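303aa long hypothetical esterase (Sulfolobus tokodaii, PDB 3AIN) hydrolyses carboxylic esters, acting as a thermostable, dimeric carboxylesterase of the hormone-sensitive-lipase-like branch of the alpha/beta hydrolases. Local coordinates at residues G100-D105 / I223-Q228; D128-P133 / V141-D146; E134-A139 / Y230-A235; A176-I181 / D239-P244. The protein carries 1 engineered substitution. All coordinates share one frame; numbering follows the deposited sequence.

Contact 1 (G100-D105 / I223-Q228)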
loop_
_atom_site.group_PDB
_atom_site.type_symbol
_atom_site.label_atom_id
_atom_site.label_comp_id
_atom_site.label_asym_id
_atom_site.label_seq_id
_atom_site.Cartn_x
_atom_site.Cartn_y
_atom_site.Cartn_z
ATOM N N GLY A 100 9.994 -13.261 17.083
ATOM C CA GLY A 100 9.902 -14.715 17.249
ATOM C C GLY A 100 9.522 -15.178 18.644
ATOM O O GLY A 100 9.673 -16.367 18.959
ATOM N N PHE A 101 8.822 -14.307 19.380
ATOM C CA PHE A 101 8.398 -14.545 20.770
ATOM C C PHE A 101 9.546 -14.594 21.768
ATOM O O PHE A 101 9.309 -14.876 22.937
ATOM C CB PHE A 101 7.540 -15.825 20.918
ATOM C CG PHE A 101 6.355 -15.878 19.979
ATOM C CD1 PHE A 101 5.211 -15.129 20.242
ATOM C CD2 PHE A 101 6.407 -16.657 18.821
ATOM C CE1 PHE A 101 4.131 -15.122 19.346
ATOM C CE2 PHE A 101 5.319 -16.691 17.941
ATOM C CZ PHE A 101 4.184 -15.936 18.205
ATOM N N VAL A 102 10.759 -14.349 21.284
ATOM C CA VAL A 102 11.997 -14.531 22.075
ATOM C C VAL A 102 12.762 -13.213 22.213
ATOM O O VAL A 102 13.434 -12.973 23.234
ATOM C CB VAL A 102 12.891 -15.608 21.432
ATOM C CG1 VAL A 102 14.314 -15.635 22.089
ATOM C CG2 VAL A 102 12.187 -16.994 21.542
ATOM N N LEU A 103 12.770 -12.445 21.126
ATOM C CA LEU A 103 13.612 -11.268 20.986
ATOM C C LEU A 103 12.760 -10.016 20.831
ATOM O O LEU A 103 11.530 -10.090 20.718
ATOM C CB LEU A 103 14.526 -11.399 19.757
ATOM C CG LEU A 103 15.287 -12.733 19.705
ATOM C CD1 LEU A 103 15.909 -12.860 18.338
ATOM C CD2 LEU A 103 16.359 -12.716 20.813
ATOM N N GLY A 104 13.426 -8.868 20.785
ATOM C CA GLY A 104 12.731 -7.586 20.693
ATOM C C GLY A 104 12.065 -7.131 21.981
ATOM O O GLY A 104 12.033 -7.865 22.976
ATOM N N ASP A 105 11.739 -5.844 22.023
ATOM C CA ASP A 105 11.275 -5.206 23.237
ATOM C C ASP A 105 10.923 -3.758 22.910
ATOM O O ASP A 105 11.102 -3.316 21.786
ATOM C CB ASP A 105 12.386 -5.241 24.279
ATOM C CG ASP A 105 13.485 -4.281 23.966
ATOM O OD1 ASP A 105 14.133 -4.456 22.915
ATOM O OD2 ASP A 105 13.661 -3.332 24.762
ATOM N N ILE A 223 12.851 -20.297 12.314
ATOM C CA ILE A 223 11.449 -20.586 12.594
ATOM C C ILE A 223 11.295 -21.814 13.504
ATOM O O ILE A 223 10.590 -21.747 14.523
ATOM C CB ILE A 223 10.654 -20.782 11.283
ATOM C CG1 ILE A 223 10.607 -19.453 10.498
ATOM C CG2 ILE A 223 9.269 -21.274 11.631
ATOM C CD1 ILE A 223 10.087 -19.581 9.030
ATOM N N ASP A 224 12.076 -22.865 13.238
ATOM C CA ASP A 224 12.048 -24.065 14.094
ATOM C C ASP A 224 12.484 -23.729 15.526
ATOM O O ASP A 224 11.882 -24.193 16.507
ATOM C CB ASP A 224 12.979 -25.159 13.550
ATOM C CG ASP A 224 12.566 -25.681 12.184
ATOM O OD1 ASP A 224 11.438 -25.413 11.720
ATOM O OD2 ASP A 224 13.417 -26.340 11.547
ATOM N N TRP A 225 13.605 -23.024 15.630
ATOM C CA TRP A 225 14.181 -22.701 16.933
ATOM C C TRP A 225 13.263 -21.813 17.765
ATOM O O TRP A 225 13.020 -22.087 18.937
ATOM C CB TRP A 225 15.535 -22.026 16.766
ATOM C CG TRP A 225 16.234 -21.751 18.073
ATOM C CD1 TRP A 225 17.048 -22.620 18.782
ATOM C CD2 TRP A 225 16.226 -20.522 18.805
ATOM N NE1 TRP A 225 17.612 -21.953 19.862
ATOM C CE2 TRP A 225 17.113 -20.677 19.902
ATOM C CE3 TRP A 225 15.658 -19.263 18.575
ATOM C CZ2 TRP A 225 17.355 -19.650 20.813
ATOM C CZ3 TRP A 225 15.842 -18.269 19.529
ATOM C CH2 TRP A 225 16.643 -18.489 20.658
ATOM N N PHE A 226 12.680 -20.787 17.139
ATOM C CA PHE A 226 11.726 -19.951 17.878
ATOM C C PHE A 226 10.550 -20.761 18.401
ATOM O O PHE A 226 10.078 -20.553 19.521
ATOM C CB PHE A 226 11.195 -18.803 17.007
ATOM C CG PHE A 226 12.198 -17.721 16.723
ATOM C CD1 PHE A 226 12.810 -17.017 17.756
ATOM C CD2 PHE A 226 12.362 -17.261 15.423
ATOM C CE1 PHE A 226 13.641 -15.947 17.476
ATOM C CE2 PHE A 226 13.186 -16.179 15.137
ATOM C CZ PHE A 226 13.830 -15.523 16.177
ATOM N N GLY A 227 9.991 -21.614 17.549
ATOM C CA GLY A 227 8.924 -22.489 17.971
ATOM C C GLY A 227 9.274 -23.377 19.153
ATOM O O GLY A 227 8.452 -23.597 20.023
ATOM N N GLN A 228 10.484 -23.922 19.150
ATOM C CA GLN A 228 10.958 -24.737 20.254
ATOM C C GLN A 228 11.062 -23.937 21.551
ATOM O O GLN A 228 10.751 -24.448 22.625
ATOM C CB GLN A 228 12.323 -25.339 19.910
ATOM C CG GLN A 228 12.241 -26.421 18.860
ATOM C CD GLN A 228 13.597 -27.033 18.564
ATOM O OE1 GLN A 228 14.629 -26.419 18.819
ATOM N NE2 GLN A 228 13.595 -28.190 17.913
#
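Phe226 projects from its helix as the main bump of this contact, with Trp225 beside it, and Gly100, Val102 and Leu103 form the hollow that receives its ring. Phe226 CG lies beside the backbone N (chi1 -71°), which goes with the ring lying against Gly100. The floor of the hollow is backbone: Gly100 CA sits over the middle of the ring face, 3.7 Å from its centroid and 10° off the ring normal, a CH-pi contact. Glycine suits the place, having positive phi and no beta carbon to point into the ring. The carbonyl adds to the same wall, with Gly100 O 3.4 Å from Phe226 CD1. The sides of the hollow are aliphatic. Val102 CG2 lies at the ring edge, 3.8 Å from Phe226 CD1, while Leu103 CD1 comes into the ring plane 3.9 Å from Phe226 CE1. Val102 CG1 stands 4.0 Å from Trp225 CH2, so the two methyls face different rings. Gly100 closes the HGGG sequence that in this family helps form the oxyanion hole, and a bound pentanediol, probably from the crystallisation liquor, lies near Phe226, consistent with a pocket there. Leu103 and Trp225 also rest on helix 43-54, while Phe101 turns to helix 171-185; the contact thus ties helix 220-230 to the loop following strand 92-96.

Contact 2 (D128-P133 / V141-D146)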
loop_
_atom_site.group_PDB
_atom_site.type_symbol
_atom_site.label_atom_id
_atom_site.label_comp_id
_atom_site.label_asym_id
_atom_site.label_seq_id
_atom_site.Cartn_x
_atom_site.Cartn_y
_atom_site.Cartn_z
ATOM N N ASP A 128 5.286 -4.564 26.301
ATOM C CA ASP A 128 6.450 -5.419 26.605
ATOM C C ASP A 128 5.939 -6.760 27.167
ATOM O O ASP A 128 5.915 -6.990 28.393
ATOM C CB ASP A 128 7.387 -4.727 27.617
ATOM C CG ASP A 128 8.862 -4.665 27.161
ATOM O OD1 ASP A 128 9.193 -4.987 25.999
ATOM O OD2 ASP A 128 9.693 -4.140 27.943
ATOM N N TYR A 129 5.338 -7.551 26.287
ATOM C CA TYR A 129 4.804 -8.852 26.695
ATOM C C TYR A 129 5.947 -9.790 27.121
ATOM O O TYR A 129 7.087 -9.664 26.664
ATOM C CB TYR A 129 3.955 -9.471 25.570
ATOM C CG TYR A 129 4.705 -9.655 24.251
ATOM C CD1 TYR A 129 5.526 -10.771 24.038
ATOM C CD2 TYR A 129 4.633 -8.686 23.233
ATOM C CE1 TYR A 129 6.179 -10.976 22.797
ATOM C CE2 TYR A 129 5.281 -8.894 21.979
ATOM C CZ TYR A 129 6.104 -10.010 21.821
ATOM O OH TYR A 129 6.730 -10.241 20.622
ATOM N N ARG A 130 5.641 -10.781 27.965
ATOM C CA ARG A 130 6.701 -11.699 28.407
ATOM C C ARG A 130 7.280 -12.530 27.261
ATOM O O ARG A 130 6.533 -13.055 26.426
ATOM C CB ARG A 130 6.149 -12.655 29.483
ATOM C CG ARG A 130 6.153 -12.051 30.904
ATOM C CD ARG A 130 5.323 -12.927 31.891
ATOM N NE ARG A 130 3.920 -12.998 31.511
ATOM C CZ ARG A 130 3.082 -13.960 31.885
ATOM N NH1 ARG A 130 3.480 -14.888 32.753
ATOM N NH2 ARG A 130 1.845 -13.968 31.440
ATOM N N LEU A 131 8.592 -12.763 27.315
ATOM C CA LEU A 131 9.296 -13.496 26.255
ATOM C C LEU A 131 9.615 -14.945 26.644
ATOM O O LEU A 131 9.975 -15.239 27.796
ATOM C CB LEU A 131 10.578 -12.762 25.847
ATOM C CG LEU A 131 10.349 -11.313 25.374
ATOM C CD1 LEU A 131 11.657 -10.530 25.238
ATOM C CD2 LEU A 131 9.579 -11.329 24.056
ATOM N N ALA A 132 9.675 -15.799 25.623
ATOM C CA ALA A 132 10.268 -17.130 25.734
ATOM C C ALA A 132 11.782 -17.047 25.552
ATOM O O ALA A 132 12.276 -16.094 24.950
ATOM C CB ALA A 132 9.642 -18.049 24.641
ATOM N N PRO A 133 12.528 -18.097 25.970
ATOM C CA PRO A 133 12.052 -19.324 26.617
ATOM C C PRO A 133 11.747 -19.171 28.115
ATOM O O PRO A 133 11.179 -20.094 28.729
ATOM C CB PRO A 133 13.223 -20.300 26.412
ATOM C CG PRO A 133 14.432 -19.423 26.430
ATOM C CD PRO A 133 13.986 -18.135 25.731
ATOM N N VAL A 141 0.634 -14.289 24.814
ATOM C CA VAL A 141 -0.764 -14.080 24.466
ATOM C C VAL A 141 -1.549 -13.511 25.649
ATOM O O VAL A 141 -2.376 -12.595 25.490
ATOM C CB VAL A 141 -1.400 -15.410 24.024
ATOM C CG1 VAL A 141 -2.903 -15.244 23.787
ATOM C CG2 VAL A 141 -0.702 -15.895 22.771
ATOM N N VAL A 142 -1.331 -14.096 26.824
ATOM C CA VAL A 142 -2.016 -13.607 28.016
ATOM C C VAL A 142 -1.703 -12.116 28.228
ATOM O O VAL A 142 -2.605 -11.316 28.449
ATOM C CB VAL A 142 -1.607 -14.414 29.268
ATOM C CG1 VAL A 142 -2.142 -13.731 30.547
ATOM C CG2 VAL A 142 -2.141 -15.850 29.185
ATOM N N ASP A 143 -0.411 -11.763 28.216
ATOM C CA ASP A 143 -0.023 -10.362 28.357
ATOM C C ASP A 143 -0.602 -9.471 27.258
ATOM O O ASP A 143 -1.015 -8.338 27.511
ATOM C CB ASP A 143 1.498 -10.208 28.374
ATOM C CG ASP A 143 2.128 -10.791 29.611
ATOM O OD1 ASP A 143 1.395 -11.312 30.472
ATOM O OD2 ASP A 143 3.373 -10.787 29.679
ATOM N N SER A 144 -0.539 -9.933 26.014
ATOM C CA SER A 144 -1.042 -9.106 24.913
ATOM C C SER A 144 -2.520 -8.808 25.030
ATOM O O SER A 144 -2.946 -7.670 24.814
ATOM C CB SER A 144 -0.700 -9.741 23.555
ATOM O OG SER A 144 0.727 -9.841 23.411
ATOM N N PHE A 145 -3.301 -9.812 25.437
ATOM C CA PHE A 145 -4.744 -9.623 25.571
ATOM C C PHE A 145 -5.022 -8.775 26.821
ATOM O O PHE A 145 -5.874 -7.903 26.798
ATOM C CB PHE A 145 -5.452 -10.975 25.709
ATOM C CG PHE A 145 -6.929 -10.857 25.833
ATOM C CD1 PHE A 145 -7.647 -10.195 24.850
ATOM C CD2 PHE A 145 -7.517 -11.023 27.073
ATOM C CE1 PHE A 145 -9.013 -9.953 25.011
ATOM C CE2 PHE A 145 -8.893 -10.851 27.223
ATOM C CZ PHE A 145 -9.626 -10.266 26.207
ATOM N N ASP A 146 -4.322 -9.069 27.906
ATOM C CA ASP A 146 -4.536 -8.318 29.165
ATOM C C ASP A 146 -4.247 -6.834 28.907
ATOM O O ASP A 146 -4.983 -5.960 29.379
ATOM C CB ASP A 146 -3.599 -8.816 30.275
ATOM C CG ASP A 146 -4.044 -10.150 30.879
ATOM O OD1 ASP A 146 -5.145 -10.644 30.537
ATOM O OD2 ASP A 146 -3.268 -10.716 31.661
HETATM O O HOH W 1 4.723 -8.511 30.497
#
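Val142 lies at the edge of the Arg130 guanidinium, its CG1 4.1 Å from Arg130 NH2, an aliphatic neighbour beside the charged group. Asp143, next along the helix, carries the contact. Its CG stands beside the backbone N (chi1 -68°), which presents the carboxylate to the loop. Asp143 OD2 accepts from Arg130 N at 2.8 Å on its anti side and from Arg130 NE at 2.9 Å on its syn side, the latter bond nearly straight at 164°. Asp143 OD1 takes Arg130 NH2 at 2.9 Å from above the carboxylate plane, making a side-on, two-nitrogen salt bridge with the planes 29° apart. A water links OD2 to Asp128 O, while the beta carbons of Asp143 and Tyr129 touch. Ser144, small enough to fit beside Tyr129 CB, bonds through OG to Ala140 O in its own helix; Tyr129 OH instead reaches His97 O. With an alanine in place of Asp143, Arg130 N and NE, and one side of NH2, would probably lose their acceptors, the guanidinium then held by Glu74 and freer to turn. One carboxylate thus fastens the loop after strand 123-127 to helix 139-153, and so many donors probably keep Asp143 ionised.

Contact 3 (E134-A139 / Y230-A235). With PO4 (phosphate ion), chain G.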
loop_
_atom_site.group_PDB
_atom_site.type_symbol
_atom_site.label_atom_id
_atom_site.label_comp_id
_atom_site.label_asym_id
_atom_site.label_seq_id
_atom_site.Cartn_x
_atom_site.Cartn_y
_atom_site.Cartn_z
ATOM N N GLU A 134 12.086 -18.019 28.701
ATOM C CA GLU A 134 11.793 -17.786 30.133
ATOM C C GLU A 134 10.304 -17.957 30.445
ATOM O O GLU A 134 9.916 -18.509 31.488
ATOM C CB GLU A 134 12.252 -16.380 30.567
ATOM C CG GLU A 134 13.752 -16.186 30.586
ATOM C CD GLU A 134 14.315 -15.774 29.229
ATOM O OE1 GLU A 134 13.523 -15.712 28.259
ATOM O OE2 GLU A 134 15.563 -15.775 29.081
ATOM N N ASN A 135 9.459 -17.425 29.563
ATOM C CA ASN A 135 8.024 -17.493 29.747
ATOM C C ASN A 135 7.418 -18.156 28.520
ATOM O O ASN A 135 7.395 -17.562 27.451
ATOM C CB ASN A 135 7.447 -16.081 29.907
ATOM C CG ASN A 135 8.134 -15.295 31.013
ATOM O OD1 ASN A 135 7.805 -15.461 32.184
ATOM N ND2 ASN A 135 9.178 -14.539 30.657
ATOM N N LYS A 136 7.047 -19.429 28.651
ATOM C CA LYS A 136 6.519 -20.204 27.519
ATOM C C LYS A 136 5.139 -19.703 27.098
ATOM O O LYS A 136 4.414 -19.116 27.889
ATOM C CB LYS A 136 6.414 -21.683 27.935
ATOM C CG LYS A 136 7.764 -22.358 28.131
ATOM C CD LYS A 136 8.066 -23.224 26.931
ATOM C CE LYS A 136 9.461 -23.784 26.936
ATOM N NZ LYS A 136 9.835 -24.114 25.528
ATOM N N PHE A 137 4.749 -20.001 25.854
ATOM C CA PHE A 137 3.342 -19.946 25.479
ATOM C C PHE A 137 2.510 -20.489 26.653
ATOM O O PHE A 137 2.851 -21.532 27.203
ATOM C CB PHE A 137 3.159 -20.809 24.208
ATOM C CG PHE A 137 1.736 -20.934 23.755
ATOM C CD1 PHE A 137 1.169 -19.966 22.935
ATOM C CD2 PHE A 137 0.964 -22.033 24.128
ATOM C CE1 PHE A 137 -0.138 -20.069 22.501
ATOM C CE2 PHE A 137 -0.349 -22.159 23.685
ATOM C CZ PHE A 137 -0.906 -21.193 22.868
ATOM N N PRO A 138 1.347 -19.873 26.949
ATOM C CA PRO A 138 0.758 -18.727 26.271
ATOM C C PRO A 138 1.040 -17.387 26.947
ATOM O O PRO A 138 0.245 -16.466 26.798
ATOM C CB PRO A 138 -0.735 -18.999 26.370
ATOM C CG PRO A 138 -0.880 -19.721 27.716
ATOM C CD PRO A 138 0.419 -20.471 27.932
ATOM N N ALA A 139 2.182 -17.249 27.606
ATOM C CA ALA A 139 2.435 -16.026 28.380
ATOM C C ALA A 139 2.346 -14.766 27.498
ATOM O O ALA A 139 1.666 -13.809 27.843
ATOM C CB ALA A 139 3.789 -16.102 29.051
ATOM N N TYR A 230 9.321 -21.194 22.319
ATOM C CA TYR A 230 8.021 -20.656 22.718
ATOM C C TYR A 230 7.036 -21.722 23.204
ATOM O O TYR A 230 6.367 -21.530 24.229
ATOM C CB TYR A 230 7.441 -19.876 21.518
ATOM C CG TYR A 230 6.130 -19.172 21.743
ATOM C CD1 TYR A 230 5.901 -18.382 22.870
ATOM C CD2 TYR A 230 5.136 -19.221 20.770
ATOM C CE1 TYR A 230 4.746 -17.607 22.994
ATOM C CE2 TYR A 230 3.974 -18.475 20.907
ATOM C CZ TYR A 230 3.816 -17.622 21.991
ATOM O OH TYR A 230 2.666 -16.885 22.112
ATOM N N LEU A 231 6.860 -22.796 22.429
ATOM C CA LEU A 231 5.788 -23.744 22.723
ATOM C C LEU A 231 6.134 -24.699 23.874
ATOM O O LEU A 231 7.310 -24.955 24.121
ATOM C CB LEU A 231 5.437 -24.553 21.480
ATOM C CG LEU A 231 4.915 -23.682 20.328
ATOM C CD1 LEU A 231 4.442 -24.603 19.233
ATOM C CD2 LEU A 231 3.782 -22.792 20.789
ATOM N N ARG A 232 5.102 -25.223 24.544
ATOM C CA ARG A 232 5.287 -26.182 25.651
ATOM C C ARG A 232 5.311 -27.609 25.154
ATOM O O ARG A 232 6.104 -28.428 25.607
ATOM C CB ARG A 232 4.175 -26.055 26.681
ATOM C CG ARG A 232 4.037 -24.665 27.268
ATOM C CD ARG A 232 2.729 -24.530 27.987
ATOM N NE ARG A 232 1.572 -24.734 27.124
ATOM C CZ ARG A 232 0.335 -24.454 27.490
ATOM N NH1 ARG A 232 0.088 -24.058 28.737
ATOM N NH2 ARG A 232 -0.662 -24.603 26.636
ATOM N N SER A 233 4.421 -27.921 24.218
ATOM C CA SER A 233 4.416 -29.253 23.658
ATOM C C SER A 233 3.722 -29.276 22.302
ATOM O O SER A 233 3.191 -28.259 21.857
ATOM C CB SER A 233 3.747 -30.225 24.616
ATOM O OG SER A 233 2.345 -30.185 24.482
ATOM N N PHE A 234 3.889 -30.389 21.591
ATOM C CA PHE A 234 3.320 -30.557 20.253
ATOM C C PHE A 234 1.840 -30.224 20.262
ATOM O O PHE A 234 1.308 -29.729 19.269
ATOM C CB PHE A 234 3.527 -32.015 19.797
ATOM C CG PHE A 234 3.591 -32.195 18.312
ATOM C CD1 PHE A 234 2.777 -33.134 17.687
ATOM C CD2 PHE A 234 4.605 -31.601 17.574
ATOM C CE1 PHE A 234 2.884 -33.385 16.328
ATOM C CE2 PHE A 234 4.734 -31.862 16.212
ATOM C CZ PHE A 234 3.849 -32.737 15.586
ATOM N N ALA A 235 1.148 -30.547 21.347
ATOM C CA ALA A 235 -0.267 -30.253 21.426
ATOM C C ALA A 235 -0.611 -28.786 21.186
ATOM O O ALA A 235 -1.754 -28.466 20.878
ATOM C CB ALA A 235 -0.859 -30.734 22.741
HETATM P P PO4 G . -3.421 -22.897 29.033
HETATM O O1 PO4 G . -4.371 -23.841 29.742
HETATM O O2 PO4 G . -2.172 -22.776 29.881
HETATM O O3 PO4 G . -3.055 -23.489 27.692
HETATM O O4 PO4 G . -4.098 -21.548 28.863
#
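Phe137 N donates to Tyr230 O at 2.8 Å, one of two hydrogen bonds between these segments. They join the loop between strand 123-127 and helix 139-153, with Pro138 at that helix's N-cap position, to the exit of helix 220-230 in the alpha/beta-hydrolase fold. The second comes from Lys136, whose NZ donates to Leu231 O at 3.0 Å and has its stronger partner in Gln229 O; a long, flexible amine suits carbonyls that the ending helix leaves pointing outward. Aromatic contacts follow. Phe137 CB sits over the centre of the Tyr230 ring, 3.8 Å from its centroid, a CH-pi contact, and the Phe137 ring then turns its edge to that face in an offset edge-to-face pair, planes 81° apart. Having CG anti to the backbone N (chi1 176°) carries the Phe137 ring past Tyr230 toward Arg232. Leu231 CD2 fills in beside it, 4.0 Å from Phe137 CB. The cis peptide before Pro138 folds that ring back so that Pro138 CB covers one face of Phe137. A serine at Tyr230 would probably leave Phe137 without the flat surface under its CB and edge, opening a gap there. The third group is ionic. Pro138 CD lies over one guanidinium face, 3.7 Å from Arg232 NH1, while the guanidinium edge grips a phosphate ion, Arg232 NH1 to O2 and NH2 to O3, both 2.8 Å. Arg241 shares this phosphate. The outermost element is thus a surface arginine whose positive charge is probably offset by Asp236 and by the phosphate, itself likely from the crystallisation liquor.

Contact 4 (A176-I181 / D239-P244). With PO4 (phosphate ion), chain G.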
loop_
_atom_site.group_PDB
_atom_site.type_symbol
_atom_site.label_atom_id
_atom_site.label_comp_id
_atom_site.label_asym_id
_atom_site.label_seq_id
_atom_site.Cartn_x
_atom_site.Cartn_y
_atom_site.Cartn_z
ATOM N N ALA A 176 -1.280 -9.703 17.619
ATOM C CA ALA A 176 -2.383 -8.810 17.275
ATOM C C ALA A 176 -3.553 -9.618 16.788
ATOM O O ALA A 176 -4.697 -9.363 17.220
ATOM C CB ALA A 176 -1.969 -7.784 16.200
ATOM N N ALA A 177 -3.279 -10.604 15.927
ATOM C CA ALA A 177 -4.372 -11.419 15.364
ATOM C C ALA A 177 -5.096 -12.207 16.468
ATOM O O ALA A 177 -6.323 -12.240 16.505
ATOM C CB ALA A 177 -3.876 -12.339 14.273
ATOM N N VAL A 178 -4.331 -12.814 17.354
ATOM C CA VAL A 178 -4.882 -13.632 18.445
ATOM C C VAL A 178 -5.647 -12.760 19.430
ATOM O O VAL A 178 -6.779 -13.099 19.839
ATOM C CB VAL A 178 -3.749 -14.413 19.146
ATOM C CG1 VAL A 178 -4.244 -15.086 20.430
ATOM C CG2 VAL A 178 -3.182 -15.453 18.177
ATOM N N THR A 179 -5.112 -11.577 19.695
ATOM C CA THR A 179 -5.788 -10.615 20.581
ATOM C C THR A 179 -7.132 -10.180 20.028
ATOM O O THR A 179 -8.129 -10.124 20.763
ATOM C CB THR A 179 -4.891 -9.378 20.822
ATOM O OG1 THR A 179 -3.743 -9.814 21.567
ATOM C CG2 THR A 179 -5.617 -8.353 21.660
ATOM N N ALA A 180 -7.190 -9.965 18.713
ATOM C CA ALA A 180 -8.463 -9.656 18.078
ATOM C C ALA A 180 -9.479 -10.797 18.182
ATOM O O ALA A 180 -10.649 -10.542 18.491
ATOM C CB ALA A 180 -8.268 -9.245 16.627
ATOM N N ILE A 181 -9.022 -12.038 18.036
ATOM C CA ILE A 181 -9.918 -13.196 18.205
ATOM C C ILE A 181 -10.433 -13.244 19.640
ATOM O O ILE A 181 -11.624 -13.469 19.869
ATOM C CB ILE A 181 -9.234 -14.523 17.822
ATOM C CG1 ILE A 181 -9.002 -14.546 16.297
ATOM C CG2 ILE A 181 -10.114 -15.752 18.234
ATOM C CD1 ILE A 181 -7.878 -15.443 15.882
ATOM N N ASP A 239 -3.665 -25.228 19.012
ATOM C CA ASP A 239 -4.237 -24.120 19.782
ATOM C C ASP A 239 -4.306 -22.881 18.899
ATOM O O ASP A 239 -3.279 -22.460 18.381
ATOM C CB ASP A 239 -3.281 -23.814 20.942
ATOM C CG ASP A 239 -3.933 -23.013 22.050
ATOM O OD1 ASP A 239 -4.706 -22.069 21.777
ATOM O OD2 ASP A 239 -3.644 -23.329 23.225
ATOM N N PHE A 240 -5.509 -22.341 18.691
ATOM C CA PHE A 240 -5.671 -21.127 17.880
ATOM C C PHE A 240 -4.862 -19.966 18.412
ATOM O O PHE A 240 -4.609 -19.017 17.670
ATOM C CB PHE A 240 -7.152 -20.722 17.692
ATOM C CG PHE A 240 -7.771 -20.050 18.901
ATOM C CD1 PHE A 240 -7.679 -18.667 19.072
ATOM C CD2 PHE A 240 -8.377 -20.811 19.901
ATOM C CE1 PHE A 240 -8.242 -18.051 20.195
ATOM C CE2 PHE A 240 -8.860 -20.201 21.061
ATOM C CZ PHE A 240 -8.762 -18.817 21.211
ATOM N N ARG A 241 -4.522 -20.003 19.708
ATOM C CA ARG A 241 -3.753 -18.891 20.276
ATOM C C ARG A 241 -2.315 -18.882 19.777
ATOM O O ARG A 241 -1.579 -17.896 20.004
ATOM C CB ARG A 241 -3.807 -18.877 21.813
ATOM C CG ARG A 241 -5.198 -18.637 22.371
ATOM C CD ARG A 241 -5.219 -18.841 23.886
ATOM N NE ARG A 241 -4.784 -20.196 24.227
ATOM C CZ ARG A 241 -4.498 -20.610 25.455
ATOM N NH1 ARG A 241 -4.551 -19.758 26.479
ATOM N NH2 ARG A 241 -4.059 -21.844 25.642
ATOM N N PHE A 242 -1.873 -20.010 19.221
ATOM C CA PHE A 242 -0.576 -20.067 18.527
ATOM C C PHE A 242 -0.792 -19.917 17.025
ATOM O O PHE A 242 -0.040 -19.220 16.354
ATOM C CB PHE A 242 0.157 -21.402 18.802
ATOM C CG PHE A 242 1.472 -21.563 18.029
ATOM C CD1 PHE A 242 2.455 -20.586 18.087
ATOM C CD2 PHE A 242 1.667 -22.643 17.169
ATOM C CE1 PHE A 242 3.633 -20.703 17.345
ATOM C CE2 PHE A 242 2.849 -22.751 16.395
ATOM C CZ PHE A 242 3.845 -21.818 16.542
ATOM N N SER A 243 -1.734 -20.687 16.479
ATOM C CA SER A 243 -2.034 -20.619 15.036
ATOM C C SER A 243 -3.430 -20.047 14.807
ATOM O O SER A 243 -4.373 -20.800 14.709
ATOM C CB SER A 243 -1.984 -22.030 14.418
ATOM O OG SER A 243 -0.675 -22.575 14.467
ATOM N N PRO A 244 -3.555 -18.721 14.676
ATOM C CA PRO A 244 -4.882 -18.120 14.640
ATOM C C PRO A 244 -5.655 -18.496 13.379
ATOM O O PRO A 244 -6.876 -18.345 13.348
ATOM C CB PRO A 244 -4.603 -16.601 14.713
ATOM C CG PRO A 244 -3.124 -16.465 14.353
ATOM C CD PRO A 244 -2.507 -17.714 14.947
HETATM P P PO4 G . -3.421 -22.897 29.033
HETATM O O1 PO4 G . -4.371 -23.841 29.742
HETATM O O2 PO4 G . -2.172 -22.776 29.881
HETATM O O3 PO4 G . -3.055 -23.489 27.692
HETATM O O4 PO4 G . -4.098 -21.548 28.863
#
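Val178 pushes a methyl against a backbone carbonyl: its CG2 lies 3.4 Å from Arg241 O, and no hydrogen bond crosses between the segments. The helix is the one that follows the probable nucleophile elbow of the alpha/beta-hydrolase fold, and the segment packed on it opens with an Asx turn, in which Asp239 OD1 accepts from Arg241 N. Small and branched residues line the helix face, letting the turn come close. Ala177, with only a methyl, leaves room for Pro244 CG; Val178 CG2 lies 3.9 Å from Pro244 CB; and Ile181 uses both branches, CD1 against Pro244 CB at 3.7 Å and CG2 against Phe240 CE1 at 3.6 Å. Proline gives the helix a compact, rigid knob. Phe240 holds CG between its backbone N and carbonyl carbon (chi1 77°), which brings the ring round to Ile181. Tyr272 touches Ala177, Ile181 and Pro244, and Val141 of helix 139-153 meets Val178, so the contact is enclosed by helices 139-153 and 266-278. The polar bonds lie apart from the interface: Arg241 grips Asp239 side-on in a salt bridge, Arg241 NE reaching Asp239 OD1 at 3.1 Å. Arg241 NH2 meets two anions, Asp239 OD2 at 2.9 Å by its syn lone pair and O3 of a phosphate, probably a crystallisation ion, at 2.8 Å.

Contacts 2 and 4 are buried, contacts 1 and 3 only partly so. Depth alone does not set the chemistry: contact 2 centres on a salt bridge from a buried aspartate to a partly exposed arginine, contact 4 is apolar across its interface. Contacts 1 and 3 grip successive parts of helix 220-230 and its exit, the first by shape, the second by backbone bonds, rings and a surface arginine. The loop between strand 123-127 and helix 139-153 serves both contacts 2 and 3, and Phe101 O joins contact 1 to Ala132 N of contact 2. Val141 packs on Val178, bringing contact 2 against contact 4, while one phosphate spans contacts 3 and 4.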